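Local coordinates for calcium homeostasis modulator 1 (Oryzias latipes, PDB 6LMT), which forms an ion channel of the calcium homeostasis modulator family, a large-pore membrane channel assembled here from eight copies of the protein, at the interface of chains A and B. Sequence-based numbering; all coordinates share one arbitrary frame. Chains: chain A/B, Calcium homeostasis modulator 1.

Contact 1: the interface of chains A and B. Residues chain A 28-29, 32-33, 36; chain B 7, 10.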
# COMPACT_ATOMS: atom_id res chain seq x y z
N LEU A 28 -1.36 22.48 -5.04
CA LEU A 28 -1.67 21.07 -5.25
C LEU A 28 -3.15 20.86 -5.55
O LEU A 28 -3.50 20.06 -6.42
CB LEU A 28 -1.25 20.30 -4.00
CG LEU A 28 -1.69 18.87 -3.72
CD1 LEU A 28 -1.23 17.87 -4.74
CD2 LEU A 28 -1.22 18.45 -2.34
N ALA A 29 -4.02 21.58 -4.85
CA ALA A 29 -5.45 21.43 -5.07
C ALA A 29 -5.89 22.05 -6.38
O ALA A 29 -6.86 21.60 -6.98
CB ALA A 29 -6.22 22.05 -3.91
N GLN A 32 -4.91 19.46 -9.09
CA GLN A 32 -5.74 18.27 -8.98
C GLN A 32 -7.17 18.56 -9.40
O GLN A 32 -7.84 17.68 -9.95
CB GLN A 32 -5.68 17.73 -7.56
CG GLN A 32 -6.48 16.47 -7.31
CD GLN A 32 -6.05 15.30 -8.17
OE1 GLN A 32 -4.86 15.05 -8.36
NE2 GLN A 32 -7.02 14.59 -8.72
N MET A 33 -7.64 19.77 -9.17
CA MET A 33 -8.96 20.15 -9.66
C MET A 33 -8.98 20.30 -11.17
O MET A 33 -10.03 20.10 -11.78
CB MET A 33 -9.38 21.43 -8.96
CG MET A 33 -10.74 21.95 -9.28
SD MET A 33 -11.11 23.14 -8.02
CE MET A 33 -12.56 23.83 -8.72
N SER A 36 -9.48 16.66 -12.33
CA SER A 36 -10.82 16.17 -12.06
C SER A 36 -11.88 16.86 -12.90
O SER A 36 -12.99 16.34 -13.01
CB SER A 36 -11.15 16.36 -10.59
OG SER A 36 -10.27 15.63 -9.78
N MET B 7 -9.90 14.26 -4.76
CA MET B 7 -9.24 15.31 -3.99
C MET B 7 -9.38 15.01 -2.50
O MET B 7 -9.71 15.89 -1.72
CB MET B 7 -9.85 16.68 -4.32
CG MET B 7 -9.68 17.15 -5.76
SD MET B 7 -10.65 18.61 -6.16
CE MET B 7 -9.78 19.86 -5.24
N PHE B 10 -5.66 14.97 0.56
CA PHE B 10 -5.00 16.19 1.00
C PHE B 10 -5.22 16.40 2.49
O PHE B 10 -4.27 16.36 3.28
CB PHE B 10 -5.52 17.40 0.22
CG PHE B 10 -5.30 17.33 -1.28
CD1 PHE B 10 -4.36 16.47 -1.85
CD2 PHE B 10 -6.04 18.14 -2.12
CE1 PHE B 10 -4.20 16.40 -3.22
CE2 PHE B 10 -5.87 18.08 -3.48
CZ PHE B 10 -4.95 17.22 -4.03
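B:Phe10 meets A:Leu28 tip to tip, with the branch point of the leucine lying over the face of the phenyl ring. CG of A:Leu28 is 3.9 Å from the ring centroid, a CH-pi contact, and 3.6 Å from CE1 of B:Phe10. Both methyls stand above the same face, toward its CE1 side, CD1 near CE1 and CZ, CD2 near CE1 and CD1. The leucine CG stands anti to its backbone N (chi1 166°), which turns the fork toward chain B. Around the rim, CB of A:Gln32 lies at the ring edge, in plane, 3.6 Å from CZ of B:Phe10, while CA of A:Ala29 packs 3.7 Å from CE2 of B:Phe10.

B:Met7 supplies the second part of the patch. Its side chain runs alongside that of A:Gln32 in the opposite direction, CG of B:Met7 3.6 Å from CG of A:Gln32. The thioether then bends at its last torsion (chi3 71°), bringing CE to 4.1 Å from CB of A:Met33.

Nitrogen and oxygen atoms of the two chains stay beyond hydrogen-bonding distance here; the glutamine contributes its aliphatic stem. Within the helix, OG of A:Ser36 donates a hydrogen bond to the carbonyl O of A:Gln32, 3.2 Å away.

All five chain A residues lie on helix 21-36, the first long helix of that subunit, against which the N-terminal segment of chain B, a loop residue and the short helix 9-13, is laid in this subunit interface of the channel.

Contact 2: the interface of chains A and B. Residues chain A 33, 37-38, 51, 55, 59; chain B 119, 182, 186.
A:Phe37, B:Trp186 and B:Gln182 bury the most surface in this subunit contact, and A:Phe37 bridges the other two. The phenyl tip of A:Phe37 comes tip to tip upon the glutamine amide, CZ 3.5 Å from CD of B:Gln182, the planes 31° apart. The same phenyl end lies at the edge of the indole of B:Trp186, in plane. SD of B:Met119 sits at the edge of the phenyl ring, 3.7 Å from CE1 of A:Phe37.

The indole is clamped from both sides. CG of A:Pro59 lies over one face of its six-membered ring, 3.7 Å from the centroid; on the opposite face CE of B:Met119, from the same chain, stands over the five-membered part. From the far end, CE of A:Met33 touches CH2 of B:Trp186 at 3.5 Å, and CD2 of A:Leu55 packs near the indole nitrogen. Here A:Phe37 and A:Glu38, just after helix 21-36, and helix 48-70 (A:Tyr51, A:Leu55, A:Pro59) face helix 167-202 (B:Gln182, B:Trp186).

B:Gln182 uses both ends of its amide. An extended chain carries the group to chain A, where NE2 donates to the main-chain carbonyl O of A:Glu38 at 2.8 Å, 150° at the hydrogen. The phenol of A:Tyr51 donates the second bond, its ring nearly coplanar with the amide. Together the two bonds should fix the amide's rotation and set which end is oxygen. OH of A:Tyr51 stands 2.7 Å from OE1 of B:Gln182, tilted 21° from the carbonyl plane.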
# COMPACT_ATOMS: atom_id res chain seq x y z
N MET A 33 -7.64 19.77 -9.17
CA MET A 33 -8.96 20.15 -9.66
C MET A 33 -8.98 20.30 -11.17
O MET A 33 -10.03 20.10 -11.78
CB MET A 33 -9.38 21.43 -8.96
CG MET A 33 -10.74 21.95 -9.28
SD MET A 33 -11.11 23.14 -8.02
CE MET A 33 -12.56 23.83 -8.72
N PHE A 37 -11.59 18.03 -13.45
CA PHE A 37 -12.56 18.77 -14.23
C PHE A 37 -12.68 18.12 -15.60
O PHE A 37 -11.67 17.82 -16.23
CB PHE A 37 -12.14 20.23 -14.36
CG PHE A 37 -13.18 21.10 -14.97
CD1 PHE A 37 -14.26 21.52 -14.22
CD2 PHE A 37 -13.09 21.49 -16.29
CE1 PHE A 37 -15.22 22.31 -14.78
CE2 PHE A 37 -14.05 22.27 -16.85
CZ PHE A 37 -15.11 22.69 -16.09
N GLU A 38 -13.89 17.87 -16.04
CA GLU A 38 -14.11 17.24 -17.34
C GLU A 38 -14.39 18.37 -18.31
O GLU A 38 -15.46 18.98 -18.28
CB GLU A 38 -15.24 16.22 -17.28
CG GLU A 38 -15.14 15.10 -18.30
CD GLU A 38 -15.80 15.39 -19.64
OE1 GLU A 38 -16.81 16.12 -19.68
OE2 GLU A 38 -15.32 14.86 -20.67
N TYR A 51 -16.28 29.71 -23.64
CA TYR A 51 -16.01 28.54 -22.82
C TYR A 51 -14.51 28.34 -22.65
O TYR A 51 -14.03 28.12 -21.53
CB TYR A 51 -16.65 27.30 -23.43
CG TYR A 51 -16.44 26.08 -22.59
CD1 TYR A 51 -17.18 25.87 -21.45
CD2 TYR A 51 -15.47 25.15 -22.92
CE1 TYR A 51 -16.99 24.78 -20.68
CE2 TYR A 51 -15.26 24.07 -22.14
CZ TYR A 51 -16.03 23.88 -21.02
OH TYR A 51 -15.82 22.78 -20.25
N LEU A 55 -12.61 29.29 -19.07
CA LEU A 55 -11.89 28.34 -18.23
C LEU A 55 -10.45 28.71 -17.99
O LEU A 55 -9.79 28.08 -17.17
CB LEU A 55 -11.94 26.94 -18.82
CG LEU A 55 -13.27 26.26 -18.56
CD1 LEU A 55 -13.22 24.95 -19.21
CD2 LEU A 55 -13.48 26.08 -17.08
N PRO A 59 -11.70 30.35 -13.28
CA PRO A 59 -11.14 29.61 -12.15
C PRO A 59 -9.93 30.25 -11.50
O PRO A 59 -9.79 30.11 -10.28
CB PRO A 59 -10.81 28.23 -12.75
CG PRO A 59 -11.69 28.11 -13.85
CD PRO A 59 -11.79 29.43 -14.44
N MET B 119 -20.98 20.80 -11.97
CA MET B 119 -19.81 20.53 -12.79
C MET B 119 -19.92 19.21 -13.52
O MET B 119 -19.30 19.04 -14.57
CB MET B 119 -18.54 20.50 -11.95
CG MET B 119 -18.17 21.79 -11.36
SD MET B 119 -18.01 23.17 -12.46
CE MET B 119 -17.58 24.37 -11.24
N GLN B 182 -21.70 23.77 -16.36
CA GLN B 182 -20.40 24.15 -15.81
C GLN B 182 -20.27 25.65 -15.67
O GLN B 182 -19.58 26.12 -14.77
CB GLN B 182 -19.29 23.59 -16.69
CG GLN B 182 -19.06 22.14 -16.49
CD GLN B 182 -18.15 21.57 -17.52
OE1 GLN B 182 -17.86 22.20 -18.50
NE2 GLN B 182 -17.68 20.37 -17.28
N TRP B 186 -19.52 27.40 -12.08
CA TRP B 186 -18.49 28.38 -11.79
C TRP B 186 -19.07 29.69 -11.28
O TRP B 186 -18.45 30.33 -10.44
CB TRP B 186 -17.61 28.65 -13.01
CG TRP B 186 -16.64 27.57 -13.24
CD1 TRP B 186 -16.65 26.66 -14.23
CD2 TRP B 186 -15.53 27.24 -12.41
NE1 TRP B 186 -15.61 25.79 -14.09
CE2 TRP B 186 -14.91 26.13 -12.97
CE3 TRP B 186 -15.00 27.79 -11.24
CZ2 TRP B 186 -13.80 25.55 -12.42
CZ3 TRP B 186 -13.91 27.22 -10.70
CH2 TRP B 186 -13.31 26.11 -11.28

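Contact 3: the interface of chains A and B. Residues chain A 33, 58-59, 62; chain B 186, 189-190, 193.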
# COMPACT_ATOMS: atom_id res chain seq x y z
N MET A 33 -7.64 19.77 -9.17
CA MET A 33 -8.96 20.15 -9.66
C MET A 33 -8.98 20.30 -11.17
O MET A 33 -10.03 20.10 -11.78
CB MET A 33 -9.38 21.43 -8.96
CG MET A 33 -10.74 21.95 -9.28
SD MET A 33 -11.11 23.14 -8.02
CE MET A 33 -12.56 23.83 -8.72
N ILE A 58 -11.87 32.52 -15.36
CA ILE A 58 -12.76 32.45 -14.20
C ILE A 58 -12.23 31.56 -13.07
O ILE A 58 -12.29 32.00 -11.92
CB ILE A 58 -14.19 32.05 -14.64
CG1 ILE A 58 -14.80 33.13 -15.52
CG2 ILE A 58 -15.10 31.70 -13.47
CD1 ILE A 58 -14.90 34.43 -14.84
N PRO A 59 -11.70 30.35 -13.28
CA PRO A 59 -11.14 29.61 -12.15
C PRO A 59 -9.93 30.25 -11.50
O PRO A 59 -9.79 30.11 -10.28
CB PRO A 59 -10.81 28.23 -12.75
CG PRO A 59 -11.69 28.11 -13.85
CD PRO A 59 -11.79 29.43 -14.44
N TRP A 62 -11.42 32.67 -9.01
CA TRP A 62 -11.99 31.96 -7.88
C TRP A 62 -10.91 31.43 -6.93
O TRP A 62 -11.08 31.48 -5.72
CB TRP A 62 -12.90 30.85 -8.37
CG TRP A 62 -13.41 30.06 -7.26
CD1 TRP A 62 -14.33 30.44 -6.34
CD2 TRP A 62 -12.95 28.79 -6.88
NE1 TRP A 62 -14.49 29.45 -5.42
CE2 TRP A 62 -13.65 28.43 -5.73
CE3 TRP A 62 -12.01 27.92 -7.41
CZ2 TRP A 62 -13.45 27.23 -5.11
CZ3 TRP A 62 -11.81 26.75 -6.79
CH2 TRP A 62 -12.51 26.41 -5.66
N TRP B 186 -19.52 27.40 -12.08
CA TRP B 186 -18.49 28.38 -11.79
C TRP B 186 -19.07 29.69 -11.28
O TRP B 186 -18.45 30.33 -10.44
CB TRP B 186 -17.61 28.65 -13.01
CG TRP B 186 -16.64 27.57 -13.24
CD1 TRP B 186 -16.65 26.66 -14.23
CD2 TRP B 186 -15.53 27.24 -12.41
NE1 TRP B 186 -15.61 25.79 -14.09
CE2 TRP B 186 -14.91 26.13 -12.97
CE3 TRP B 186 -15.00 27.79 -11.24
CZ2 TRP B 186 -13.80 25.55 -12.42
CZ3 TRP B 186 -13.91 27.22 -10.70
CH2 TRP B 186 -13.31 26.11 -11.28
N LEU B 189 -19.90 28.87 -7.60
CA LEU B 189 -18.70 28.87 -6.77
C LEU B 189 -18.20 30.27 -6.51
O LEU B 189 -17.72 30.58 -5.42
CB LEU B 189 -17.58 28.06 -7.42
CG LEU B 189 -17.55 26.56 -7.32
CD1 LEU B 189 -16.36 26.09 -8.09
CD2 LEU B 189 -17.41 26.20 -5.88
N LEU B 190 -18.32 31.14 -7.50
CA LEU B 190 -17.79 32.47 -7.41
C LEU B 190 -18.66 33.36 -6.53
O LEU B 190 -18.13 34.17 -5.78
CB LEU B 190 -17.65 33.02 -8.82
CG LEU B 190 -16.73 34.14 -9.21
CD1 LEU B 190 -15.34 33.72 -8.86
CD2 LEU B 190 -16.84 34.30 -10.68
N THR B 193 -18.14 32.05 -2.82
CA THR B 193 -16.85 32.41 -2.26
C THR B 193 -16.76 33.91 -2.02
O THR B 193 -16.10 34.34 -1.07
CB THR B 193 -15.74 31.92 -3.19
OG1 THR B 193 -15.95 30.54 -3.46
CG2 THR B 193 -14.39 32.04 -2.55
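A:Trp62 and B:Thr193 make the polar link across this subunit contact. The indole NE1 of A:Trp62 donates a somewhat bent hydrogen bond (144° at the hydrogen) to the hydroxyl OG1 of B:Thr193, 2.7 Å away and close to the ring plane. That hydroxyl is itself a donor to its own helix, OG1 of B:Thr193 lying 2.6 Å from the carbonyl O of B:Leu189. The threonine thus relays between the indole and a main-chain carbonyl one turn back. Its OG1 stands anti to its carbonyl carbon (chi1 -52°), the rotation that lets it make both bonds.

Apolar packing continues from this link along the helix. CD1 of B:Leu189 lies over one face of the indole of A:Trp62, and CD1 of B:Leu190 approaches its stem, 3.8 Å from CB of A:Trp62. Between the two tryptophans the side chains cross at about a right angle: CE3 of A:Trp62 sits at the edge of the indole, in plane, 3.9 Å from CZ3 of B:Trp186. CG2 of A:Ile58 packs 4.0 Å from CB of B:Trp186.

Residues of helix 48-70 of chain A, joined by A:Met33 from helix 21-36, here face successive turns of the long helix 167-202 of chain B.

Contacts 2 and 3 are neighbours, with the centres of their C-alpha atoms about 8 Å apart, and they share A:Met33, A:Pro59 and B:Trp186. The C-alpha centre of contact 1 lies about 13 Å from that of contact 2 and about 14 Å from that of contact 3, and A:Met33 is common to all three. Helix 21-36 of chain A thereby touches both the N-terminal segment and helix 167-202 of chain B, while helix 48-70 engages the latter alone in these contacts. The interface is not an exact two-fold, so the two chains contribute different surfaces; this would let the same contact repeat around the eight-copy assembly.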